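Local coordinates for protein glycosyl transferase (Staphylococcus aureus, PDB 5TZJ) that belongs to the family 2 glycosyl transferases and holds uridine-diphosphate-N-acetylglucosamine in a pocket, at residues A[146-151]-A[247-252]; A[174-179]-A[223-228]. All blocks are in the same frame, centred on the assembly; numbering follows the deposited sequence.

Contact 1: residues A[146-151]-A[247-252]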
ATOM      1  N   ARG A 146       7.594  -8.306   7.909  1.00 38.47           N
ATOM      2  CA  ARG A 146       7.706  -7.180   6.993  1.00 34.50           C
ATOM      3  C   ARG A 146       6.372  -6.862   6.305  1.00 31.91           C
ATOM      4  O   ARG A 146       6.382  -6.327   5.198  1.00 33.02           O
ATOM      5  CB  ARG A 146       8.766  -7.455   5.926  1.00 37.40           C
ATOM      6  CG  ARG A 146      10.030  -8.107   6.425  1.00 45.36           C
ATOM      7  CD  ARG A 146      11.162  -7.087   6.467  1.00 49.92           C
ATOM      8  NE  ARG A 146      11.300  -6.418   5.183  1.00 47.60           N
ATOM      9  CZ  ARG A 146      11.960  -5.285   5.023  1.00 47.73           C
ATOM     10  NH1 ARG A 146      12.563  -4.740   6.070  1.00 49.70           N
ATOM     11  NH2 ARG A 146      12.020  -4.704   3.832  1.00 43.32           N
ATOM     12  N   ILE A 147       5.229  -7.182   6.915  1.00 30.59           N
ATOM     13  CA  ILE A 147       3.970  -6.915   6.199  1.00 28.24           C
ATOM     14  C   ILE A 147       3.795  -5.428   5.923  1.00 29.46           C
ATOM     15  O   ILE A 147       3.115  -5.046   4.969  1.00 26.43           O
ATOM     16  CB  ILE A 147       2.755  -7.458   6.951  1.00 31.78           C
ATOM     17  CG1 ILE A 147       2.698  -6.867   8.368  1.00 36.13           C
ATOM     18  CG2 ILE A 147       2.775  -8.994   6.946  1.00 29.12           C
ATOM     19  CD1 ILE A 147       1.353  -7.137   9.076  1.00 37.25           C
ATOM     20  N   ILE A 148       4.409  -4.564   6.733  1.00 34.72           N
ATOM     21  CA  ILE A 148       4.232  -3.145   6.496  1.00 30.18           C
ATOM     22  C   ILE A 148       4.872  -2.701   5.181  1.00 27.88           C
ATOM     23  O   ILE A 148       4.534  -1.627   4.664  1.00 27.49           O
ATOM     24  CB  ILE A 148       4.773  -2.373   7.709  1.00 31.54           C
ATOM     25  CG1 ILE A 148       4.203  -0.964   7.730  1.00 37.80           C
ATOM     26  CG2 ILE A 148       6.297  -2.282   7.658  1.00 39.58           C
ATOM     27  CD1 ILE A 148       4.417  -0.233   9.071  1.00 40.89           C
ATOM     28  N   TYR A 149       5.799  -3.478   4.627  1.00 26.02           N
ATOM     29  CA  TYR A 149       6.379  -3.193   3.324  1.00 28.72           C
ATOM     30  C   TYR A 149       5.469  -3.567   2.156  1.00 32.88           C
ATOM     31  O   TYR A 149       5.869  -3.326   1.010  1.00 34.08           O
ATOM     32  CB  TYR A 149       7.738  -3.875   3.201  1.00 35.27           C
ATOM     33  CG  TYR A 149       8.726  -3.132   4.089  1.00 36.55           C
ATOM     34  CD1 TYR A 149       8.797  -3.396   5.450  1.00 40.21           C
ATOM     35  CD2 TYR A 149       9.518  -2.106   3.584  1.00 37.49           C
ATOM     36  CE1 TYR A 149       9.680  -2.684   6.291  1.00 40.32           C
ATOM     37  CE2 TYR A 149      10.421  -1.374   4.431  1.00 34.71           C
ATOM     38  CZ  TYR A 149      10.462  -1.661   5.776  1.00 39.01           C
ATOM     39  OH  TYR A 149      11.299  -0.943   6.619  1.00 44.27           O
ATOM     40  N   THR A 150       4.246  -4.080   2.411  1.00 30.64           N
ATOM     41  CA  THR A 150       3.270  -4.312   1.344  1.00 28.68           C
ATOM     42  C   THR A 150       1.886  -3.820   1.786  1.00 27.24           C
ATOM     43  O   THR A 150       1.236  -4.432   2.635  1.00 25.88           O
ATOM     44  CB  THR A 150       3.245  -5.784   0.874  1.00 33.23           C
ATOM     45  OG1 THR A 150       2.249  -5.921  -0.158  1.00 36.89           O
ATOM     46  CG2 THR A 150       2.936  -6.767   1.991  1.00 26.32           C
ATOM     47  N   LEU A 151       1.456  -2.684   1.213  1.00 25.18           N
ATOM     48  CA  LEU A 151       0.195  -2.039   1.557  1.00 23.68           C
ATOM     49  C   LEU A 151      -0.804  -2.052   0.402  1.00 26.21           C
ATOM     50  O   LEU A 151      -1.878  -1.458   0.518  1.00 26.18           O
ATOM     51  CB  LEU A 151       0.453  -0.584   2.040  1.00 20.85           C
ATOM     52  CG  LEU A 151       1.436  -0.559   3.214  1.00 27.73           C
ATOM     53  CD1 LEU A 151       1.750   0.896   3.632  1.00 27.25           C
ATOM     54  CD2 LEU A 151       0.828  -1.370   4.346  1.00 27.07           C
ATOM     55  N   ALA A 247       7.207   4.111  13.752  1.00 19.05           N
ATOM     56  CA  ALA A 247       8.600   4.125  13.325  1.00 22.01           C
ATOM     57  C   ALA A 247       8.833   3.194  12.146  1.00 17.87           C
ATOM     58  O   ALA A 247       9.507   3.569  11.185  1.00 18.40           O
ATOM     59  CB  ALA A 247       9.542   3.750  14.501  1.00 24.88           C
ATOM     60  N   GLU A 248       8.276   1.973  12.190  1.00 19.22           N
ATOM     61  CA  GLU A 248       8.461   1.051  11.066  1.00 19.63           C
ATOM     62  C   GLU A 248       7.839   1.612   9.794  1.00 23.08           C
ATOM     63  O   GLU A 248       8.382   1.413   8.688  1.00 23.02           O
ATOM     64  CB  GLU A 248       7.837  -0.328  11.330  1.00 20.07           C
ATOM     65  CG  GLU A 248       8.653  -1.211  12.250  1.00 36.89           C
ATOM     66  CD  GLU A 248      10.152  -1.271  11.895  1.00 44.80           C
ATOM     67  OE1 GLU A 248      10.523  -1.446  10.683  1.00 46.59           O
ATOM     68  OE2 GLU A 248      10.946  -1.138  12.857  1.00 44.64           O
ATOM     69  N   PHE A 249       6.656   2.217   9.925  1.00 18.50           N
ATOM     70  CA  PHE A 249       6.041   2.843   8.762  1.00 20.92           C
ATOM     71  C   PHE A 249       6.943   3.945   8.219  1.00 20.78           C
ATOM     72  O   PHE A 249       7.073   4.110   7.000  1.00 18.38           O
ATOM     73  CB  PHE A 249       4.646   3.422   9.089  1.00 19.06           C
ATOM     74  CG  PHE A 249       4.010   4.079   7.877  1.00 18.20           C
ATOM     75  CD1 PHE A 249       3.537   3.301   6.828  1.00 18.65           C
ATOM     76  CD2 PHE A 249       4.064   5.452   7.717  1.00 20.62           C
ATOM     77  CE1 PHE A 249       3.011   3.896   5.657  1.00 20.59           C
ATOM     78  CE2 PHE A 249       3.526   6.045   6.558  1.00 23.66           C
ATOM     79  CZ  PHE A 249       3.012   5.262   5.540  1.00 21.98           C
ATOM     80  N   LEU A 250       7.578   4.702   9.111  1.00 17.38           N
ATOM     81  CA  LEU A 250       8.469   5.772   8.647  1.00 18.26           C
ATOM     82  C   LEU A 250       9.723   5.198   7.966  1.00 20.60           C
ATOM     83  O   LEU A 250      10.176   5.739   6.958  1.00 19.23           O
ATOM     84  CB  LEU A 250       8.837   6.683   9.818  1.00 17.53           C
ATOM     85  CG  LEU A 250       7.675   7.509  10.409  1.00 21.49           C
ATOM     86  CD1 LEU A 250       8.114   8.220  11.730  1.00 17.93           C
ATOM     87  CD2 LEU A 250       7.187   8.568   9.392  1.00 18.57           C
ATOM     88  N   ASN A 251      10.275   4.073   8.477  1.00 21.43           N
ATOM     89  CA  ASN A 251      11.409   3.438   7.801  1.00 18.14           C
ATOM     90  C   ASN A 251      11.058   3.064   6.363  1.00 23.43           C
ATOM     91  O   ASN A 251      11.832   3.318   5.425  1.00 18.37           O
ATOM     92  CB  ASN A 251      11.838   2.174   8.555  1.00 16.27           C
ATOM     93  CG  ASN A 251      12.558   2.488   9.857  1.00 21.26           C
ATOM     94  OD1 ASN A 251      13.106   3.587  10.064  1.00 23.65           O
ATOM     95  ND2 ASN A 251      12.566   1.526  10.744  1.00 20.70           N
ATOM     96  N   ARG A 252       9.923   2.363   6.202  1.00 23.18           N
ATOM     97  CA  ARG A 252       9.421   2.006   4.886  1.00 26.78           C
ATOM     98  C   ARG A 252       9.271   3.244   4.001  1.00 23.16           C
ATOM     99  O   ARG A 252       9.729   3.264   2.847  1.00 25.06           O
ATOM    100  CB  ARG A 252       8.068   1.297   5.040  1.00 26.12           C
ATOM    101  CG  ARG A 252       7.245   1.276   3.732  1.00 31.76           C
ATOM    102  CD  ARG A 252       5.719   1.620   3.911  1.00 39.23           C
ATOM    103  NE  ARG A 252       5.146   1.959   2.594  1.00 39.02           N
ATOM    104  CZ  ARG A 252       4.725   1.063   1.709  1.00 36.84           C
ATOM    105  NH1 ARG A 252       4.719  -0.217   2.020  1.00 30.11           N
ATOM    106  NH2 ARG A 252       4.270   1.455   0.511  1.00 39.68           N
TER
HETATM  107  O   HOH W   1       3.368  -1.094  -0.701  1.00 21.91           O

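Contact 2: residues A[174-179]-A[223-228]. With UD1 (uridine-diphosphate-N-acetylglucosamine), chain C.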
ATOM      1  N   LYS A 174      -5.327   9.383  -7.230  1.00 48.39           N
ATOM      2  CA  LYS A 174      -4.771   8.495  -8.248  1.00 52.61           C
ATOM      3  C   LYS A 174      -4.015   7.319  -7.627  1.00 49.29           C
ATOM      4  O   LYS A 174      -4.064   6.201  -8.162  1.00 46.70           O
ATOM      5  CB  LYS A 174      -3.870   9.269  -9.218  1.00 58.59           C
ATOM      6  CG  LYS A 174      -4.558  10.421  -9.959  1.00 63.10           C
ATOM      7  CD  LYS A 174      -5.219   9.966 -11.244  1.00 63.99           C
ATOM      8  CE  LYS A 174      -5.927  11.118 -11.920  1.00 68.34           C
ATOM      9  NZ  LYS A 174      -6.507  10.714 -13.236  1.00 73.61           N
ATOM     10  N   SER A 175      -3.326   7.539  -6.501  1.00 45.31           N
ATOM     11  CA  SER A 175      -2.479   6.504  -5.897  1.00 45.54           C
ATOM     12  C   SER A 175      -2.181   6.846  -4.429  1.00 45.00           C
ATOM     13  O   SER A 175      -2.457   7.953  -3.950  1.00 46.77           O
ATOM     14  CB  SER A 175      -1.162   6.321  -6.682  1.00 49.27           C
ATOM     15  OG  SER A 175      -0.331   7.497  -6.633  1.00 49.82           O
ATOM     16  N   ALA A 176      -1.561   5.883  -3.735  1.00 37.91           N
ATOM     17  CA  ALA A 176      -1.355   5.845  -2.288  1.00 40.27           C
ATOM     18  C   ALA A 176      -2.655   5.662  -1.501  1.00 37.27           C
ATOM     19  O   ALA A 176      -2.601   5.519  -0.271  1.00 36.26           O
ATOM     20  CB  ALA A 176      -0.604   7.077  -1.758  1.00 43.46           C
ATOM     21  N   GLU A 177      -3.807   5.596  -2.175  1.00 35.09           N
ATOM     22  CA  GLU A 177      -5.092   5.337  -1.521  1.00 36.37           C
ATOM     23  C   GLU A 177      -5.094   3.976  -0.813  1.00 33.20           C
ATOM     24  O   GLU A 177      -5.754   3.800   0.220  1.00 36.39           O
ATOM     25  CB  GLU A 177      -6.229   5.481  -2.580  1.00 35.19           C
ATOM     26  CG  GLU A 177      -6.581   4.257  -3.478  1.00 39.25           C
ATOM     27  CD  GLU A 177      -5.405   3.586  -4.280  1.00 46.62           C
ATOM     28  OE1 GLU A 177      -5.504   2.367  -4.577  1.00 45.28           O
ATOM     29  OE2 GLU A 177      -4.391   4.231  -4.630  1.00 52.27           O
ATOM     30  N   ASP A 178      -4.302   3.034  -1.289  1.00 25.05           N
ATOM     31  CA  ASP A 178      -4.332   1.714  -0.663  1.00 22.97           C
ATOM     32  C   ASP A 178      -3.596   1.725   0.665  1.00 25.10           C
ATOM     33  O   ASP A 178      -3.903   0.932   1.554  1.00 25.99           O
ATOM     34  CB  ASP A 178      -3.728   0.677  -1.617  1.00 27.62           C
ATOM     35  CG  ASP A 178      -2.400   1.153  -2.268  1.00 34.98           C
ATOM     36  OD1 ASP A 178      -1.992   2.340  -2.127  1.00 35.86           O
ATOM     37  OD2 ASP A 178      -1.763   0.329  -2.946  1.00 40.14           O
ATOM     38  N   GLN A 179      -2.634   2.630   0.833  1.00 22.51           N
ATOM     39  CA  GLN A 179      -1.775   2.513   2.007  1.00 22.87           C
ATOM     40  C   GLN A 179      -2.587   2.689   3.280  1.00 24.97           C
ATOM     41  O   GLN A 179      -2.404   1.936   4.246  1.00 26.21           O
ATOM     42  CB  GLN A 179      -0.652   3.538   1.942  1.00 20.61           C
ATOM     43  CG  GLN A 179       0.332   3.206   0.785  1.00 25.81           C
ATOM     44  CD  GLN A 179       1.599   4.027   0.860  1.00 29.83           C
ATOM     45  OE1 GLN A 179       2.068   4.393   1.956  1.00 29.07           O
ATOM     46  NE2 GLN A 179       2.181   4.300  -0.293  1.00 33.82           N
ATOM     47  N   GLU A 223      -1.066  14.154   2.645  1.00 19.99           N
ATOM     48  CA  GLU A 223      -2.244  14.054   3.499  1.00 19.57           C
ATOM     49  C   GLU A 223      -2.568  12.591   3.799  1.00 20.33           C
ATOM     50  O   GLU A 223      -3.000  12.257   4.905  1.00 18.80           O
ATOM     51  CB  GLU A 223      -3.461  14.739   2.820  1.00 20.43           C
ATOM     52  CG  GLU A 223      -4.812  14.430   3.498  1.00 19.88           C
ATOM     53  CD  GLU A 223      -4.929  15.082   4.867  1.00 28.63           C
ATOM     54  OE1 GLU A 223      -5.899  14.801   5.597  1.00 33.67           O
ATOM     55  OE2 GLU A 223      -4.033  15.884   5.245  1.00 32.58           O
ATOM     56  N   VAL A 224      -2.423  11.700   2.818  1.00 19.21           N
ATOM     57  CA  VAL A 224      -2.648  10.274   3.143  1.00 18.95           C
ATOM     58  C   VAL A 224      -1.593   9.788   4.146  1.00 19.75           C
ATOM     59  O   VAL A 224      -1.878   8.952   5.021  1.00 21.80           O
ATOM     60  CB  VAL A 224      -2.592   9.412   1.872  1.00 19.71           C
ATOM     61  CG1 VAL A 224      -2.682   7.887   2.216  1.00 21.87           C
ATOM     62  CG2 VAL A 224      -3.650   9.882   0.789  1.00 21.42           C
ATOM     63  N   MET A 225      -0.369  10.305   4.043  1.00 17.31           N
ATOM     64  CA  MET A 225       0.662   9.876   5.014  1.00 16.91           C
ATOM     65  C   MET A 225       0.312  10.350   6.434  1.00 17.29           C
ATOM     66  O   MET A 225       0.399   9.572   7.400  1.00 20.49           O
ATOM     67  CB  MET A 225       2.048  10.381   4.581  1.00 18.78           C
ATOM     68  CG  MET A 225       2.536   9.850   3.203  1.00 19.62           C
ATOM     69  SD  MET A 225       2.501   8.059   3.044  1.00 22.01           S
ATOM     70  CE  MET A 225       1.094   7.825   1.908  1.00 26.51           C
ATOM     71  N   ARG A 226      -0.098  11.622   6.568  1.00 18.49           N
ATOM     72  CA  ARG A 226      -0.578  12.147   7.847  1.00 17.32           C
ATOM     73  C   ARG A 226      -1.731  11.311   8.408  1.00 18.41           C
ATOM     74  O   ARG A 226      -1.762  10.998   9.605  1.00 20.20           O
ATOM     75  CB  ARG A 226      -1.006  13.612   7.664  1.00 19.80           C
ATOM     76  CG  ARG A 226      -1.361  14.318   8.966  1.00 22.23           C
ATOM     77  CD  ARG A 226      -1.970  15.689   8.701  1.00 27.39           C
ATOM     78  NE  ARG A 226      -3.309  15.544   8.112  1.00 26.18           N
ATOM     79  CZ  ARG A 226      -4.402  15.162   8.787  1.00 27.93           C
ATOM     80  NH1 ARG A 226      -4.321  14.932  10.098  1.00 21.87           N
ATOM     81  NH2 ARG A 226      -5.596  15.065   8.148  1.00 28.55           N
ATOM     82  N   LEU A 227      -2.745  11.006   7.581  1.00 18.99           N
ATOM     83  CA  LEU A 227      -3.846  10.179   8.075  1.00 17.49           C
ATOM     84  C   LEU A 227      -3.342   8.847   8.614  1.00 18.44           C
ATOM     85  O   LEU A 227      -3.886   8.320   9.589  1.00 22.46           O
ATOM     86  CB  LEU A 227      -4.906   9.933   6.970  1.00 20.44           C
ATOM     87  CG  LEU A 227      -5.686  11.175   6.538  1.00 22.09           C
ATOM     88  CD1 LEU A 227      -6.476  10.978   5.241  1.00 23.70           C
ATOM     89  CD2 LEU A 227      -6.667  11.547   7.652  1.00 25.77           C
ATOM     90  N   ILE A 228      -2.327   8.264   7.971  1.00 18.41           N
ATOM     91  CA  ILE A 228      -1.760   7.006   8.460  1.00 17.79           C
ATOM     92  C   ILE A 228      -1.122   7.194   9.820  1.00 16.23           C
ATOM     93  O   ILE A 228      -1.304   6.374  10.717  1.00 19.58           O
ATOM     94  CB  ILE A 228      -0.762   6.418   7.443  1.00 22.33           C
ATOM     95  CG1 ILE A 228      -1.530   5.829   6.254  1.00 21.59           C
ATOM     96  CG2 ILE A 228       0.006   5.208   8.034  1.00 16.69           C
ATOM     97  CD1 ILE A 228      -0.583   5.574   5.055  1.00 25.92           C
TER
HETATM   98  C1' UD1 C 401      -0.841  -0.324  -8.203  1.00 53.83           C
HETATM   99  C2' UD1 C 401      -1.525  -1.190  -7.152  1.00 53.20           C
HETATM  100  C3' UD1 C 401      -2.985  -0.902  -7.250  1.00 49.49           C
HETATM  101  C4' UD1 C 401      -3.180   0.468  -6.701  1.00 45.50           C
HETATM  102  C5' UD1 C 401      -2.583   1.455  -7.706  1.00 47.92           C
HETATM  103  C6' UD1 C 401      -2.709   2.864  -7.205  1.00 46.01           C
HETATM  104  C7' UD1 C 401      -0.077  -3.194  -6.713  1.00 51.57           C
HETATM  105  C8' UD1 C 401       0.804  -2.315  -5.844  1.00 52.02           C
HETATM  106  N2' UD1 C 401      -1.225  -2.631  -7.379  1.00 51.45           N
HETATM  107  O1' UD1 C 401      -1.281  -0.783  -9.428  1.00 51.77           O
HETATM  108  O3' UD1 C 401      -3.796  -1.909  -6.580  1.00 47.84           O
HETATM  109  O4' UD1 C 401      -4.557   0.714  -6.492  1.00 46.38           O
HETATM  110  O5' UD1 C 401      -1.148   1.137  -7.946  1.00 53.01           O
HETATM  111  O6' UD1 C 401      -2.367   2.915  -5.842  1.00 43.70           O
HETATM  112  O7' UD1 C 401       0.171  -4.334  -6.878  1.00 53.41           O
HETATM  113  N1  UD1 C 401      -8.767   2.106 -12.143  1.00 32.82           N
HETATM  114  C2  UD1 C 401     -10.127   2.664 -11.897  1.00 30.65           C
HETATM  115  N3  UD1 C 401     -10.420   4.106 -12.171  1.00 27.32           N
HETATM  116  C4  UD1 C 401      -9.343   4.956 -12.670  1.00 31.60           C
HETATM  117  C5  UD1 C 401      -7.969   4.397 -12.890  1.00 33.91           C
HETATM  118  C6  UD1 C 401      -7.696   2.966 -12.617  1.00 35.71           C
HETATM  119  O2  UD1 C 401     -10.975   1.961 -11.494  1.00 30.50           O
HETATM  120  O4  UD1 C 401      -9.574   6.100 -12.889  1.00 28.67           O
HETATM  121  C1B UD1 C 401      -8.516   0.727 -11.811  1.00 34.79           C
HETATM  122  C2B UD1 C 401      -7.677  -0.100 -12.932  1.00 33.95           C
HETATM  123  O2' UD1 C 401      -8.608  -0.555 -13.991  1.00 31.68           O
HETATM  124  C3B UD1 C 401      -7.093  -1.080 -12.242  1.00 30.75           C
HETATM  125  C4B UD1 C 401      -6.860  -0.518 -10.824  1.00 34.18           C
HETATM  126  O4B UD1 C 401      -7.763   0.724 -10.713  1.00 33.51           O
HETATM  127  O3B UD1 C 401      -8.015  -2.258 -12.061  1.00 30.57           O
HETATM  128  C5B UD1 C 401      -5.524  -0.096 -10.559  1.00 36.94           C
HETATM  129  O5B UD1 C 401      -5.150   0.894 -11.478  1.00 36.07           O
HETATM  130  PA  UD1 C 401      -3.728   0.649 -12.278  1.00 42.78           P
HETATM  131  O1A UD1 C 401      -3.609   1.614 -13.430  1.00 41.20           O
HETATM  132  O2A UD1 C 401      -3.639  -0.793 -12.742  1.00 42.52           O
HETATM  133  O3A UD1 C 401      -2.575   0.925 -11.105  1.00 48.33           O
HETATM  134  PB  UD1 C 401      -1.176   0.086 -10.832  1.00 48.63           P
HETATM  135  O1B UD1 C 401      -0.814  -0.882 -11.935  1.00 48.78           O
HETATM  136  O2B UD1 C 401      -0.172   1.229 -10.813  1.00 47.96           O

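Contact 1: residues A[146-151]-A[247-252]
Arg252 NH1 donates to Ile148 O over 3.0 Å; the oxygen receives it on a lone pair, in the carbonyl plane, but the N-H is bent (145°) and the acceptor lies somewhat out of the guanidinium plane. Arg252 NH2 gives a second bond, also 3.0 Å, to a water that in turn accepts from Leu151 N, so one arginine is tied to a carbonyl directly and to an amide N-H through a water that accepts from both. These two bonds set the rotation of the flat group, and Leu151 fills one face of it: the methyl CD1 sits over the centre of the guanidinium, 3.5 Å from Arg252 CZ.

The aliphatic root of the same side chain serves Tyr149. With CG anti to the backbone N (chi1 162°), Arg252 runs past the phenol in the opposite sense, and its CB makes a CH-pi contact 4.0 Å from the Tyr149 ring centroid. Arg146 NH2 lies over the other face, leaving the phenol between two arginines.

The case illustrates how a loop is docked on a helix. Residues 147-149 form a short 3-10 turn between strands 139-140 and 156-158 in the family 2 glycosyl transferase region, and helix 239-256 belongs to the TarS linker region; the contact thus joins the two.

Beside these polar bonds the pairing is apolar. Ile148, its CG1 branch extended (chi2 166°), pushes CD1 to 3.7 Å from Phe249 CB, close against that residue's backbone. Leu151 CD1, besides covering the guanidinium, reaches the ring edge at Phe249 CE1, 3.8 Å away and in the ring plane. Phe249 also packs on Met225 and Ile228 of helix 218-233.

Contact 2: residues A[174-179]-A[223-228]
Ala176 and Val224 come within 7.1 Å at their CA atoms and Gln179 and Ile228 within 7.9 Å, so the start of helix 177-188 lies against the middle of helix 218-233 without a hydrogen bond between the two segments.

What fills the interval is mostly methyl groups. Val224 turns CG1, which lies anti to its backbone N, onto the carbonyl of Ala176, with 3.4 Å between Val224 CG1 and Ala176 O. That oxygen already accepts from Gln179 N, three residues on. Met225 is folded back at chi2 (-53°), and its terminal methyl lands between two residues: CE is 4.1 Å from Ala176 CB and 3.6 Å from Gln179 OE1. The Gln179 and Met225 side chains cross at an angle, the amide oxygen beside the thioether end. Nearer the root of the glutamine, Ile228 CD1 meets Gln179 CB at 3.7 Å. Leu180, one residue further along, extends the same seam by packing on Val224 and Ile228.

The other side of 174-179 faces the bound uridine-diphosphate-N-acetylglucosamine, as an example of one short segment serving two surfaces. Glu177 points away from helix 218-233, and its carboxylate accepts hydrogen bonds from two hydroxyls of the sugar: O4' of the ligand gives a 2.7 Å bond to Glu177 OE1, and O6' gives one to OE2. Arg75 forms a salt bridge with OE1, so that oxygen has two partners, and the arginine would tend to hold the carboxylate in place.

The chemistry is therefore divided by side: directional hydrogen bonds to a carboxylate meet the ligand, while the contact with helix 218-233 rests on shape, so across this contact the glutamate-bearing turn is probably positioned by van der Waals fit.

How the contacts relate
The two contacts lie 13 Å apart, centre to centre, and form one continuous patch. Along the chain the order is 146-151, 174-179, 223-228, 247-252, so both segments of contact 2 fall between those of contact 1. Helices 218-233 and 239-256 follow each other; helix 218-233 supplies the linker side of contact 2 and helix 239-256 that of contact 1, while the family 2 glycosyl transferase region contributes the loop of contact 1. Helix 177-188 carries the first segment of contact 2 and touches contact 1, where Arg252 NH2 is 3.6 Å from Gln179 NE2. The helical pair thereby reaches a segment lining the ligand pocket through contact 2, and a neighbouring loop through contact 1.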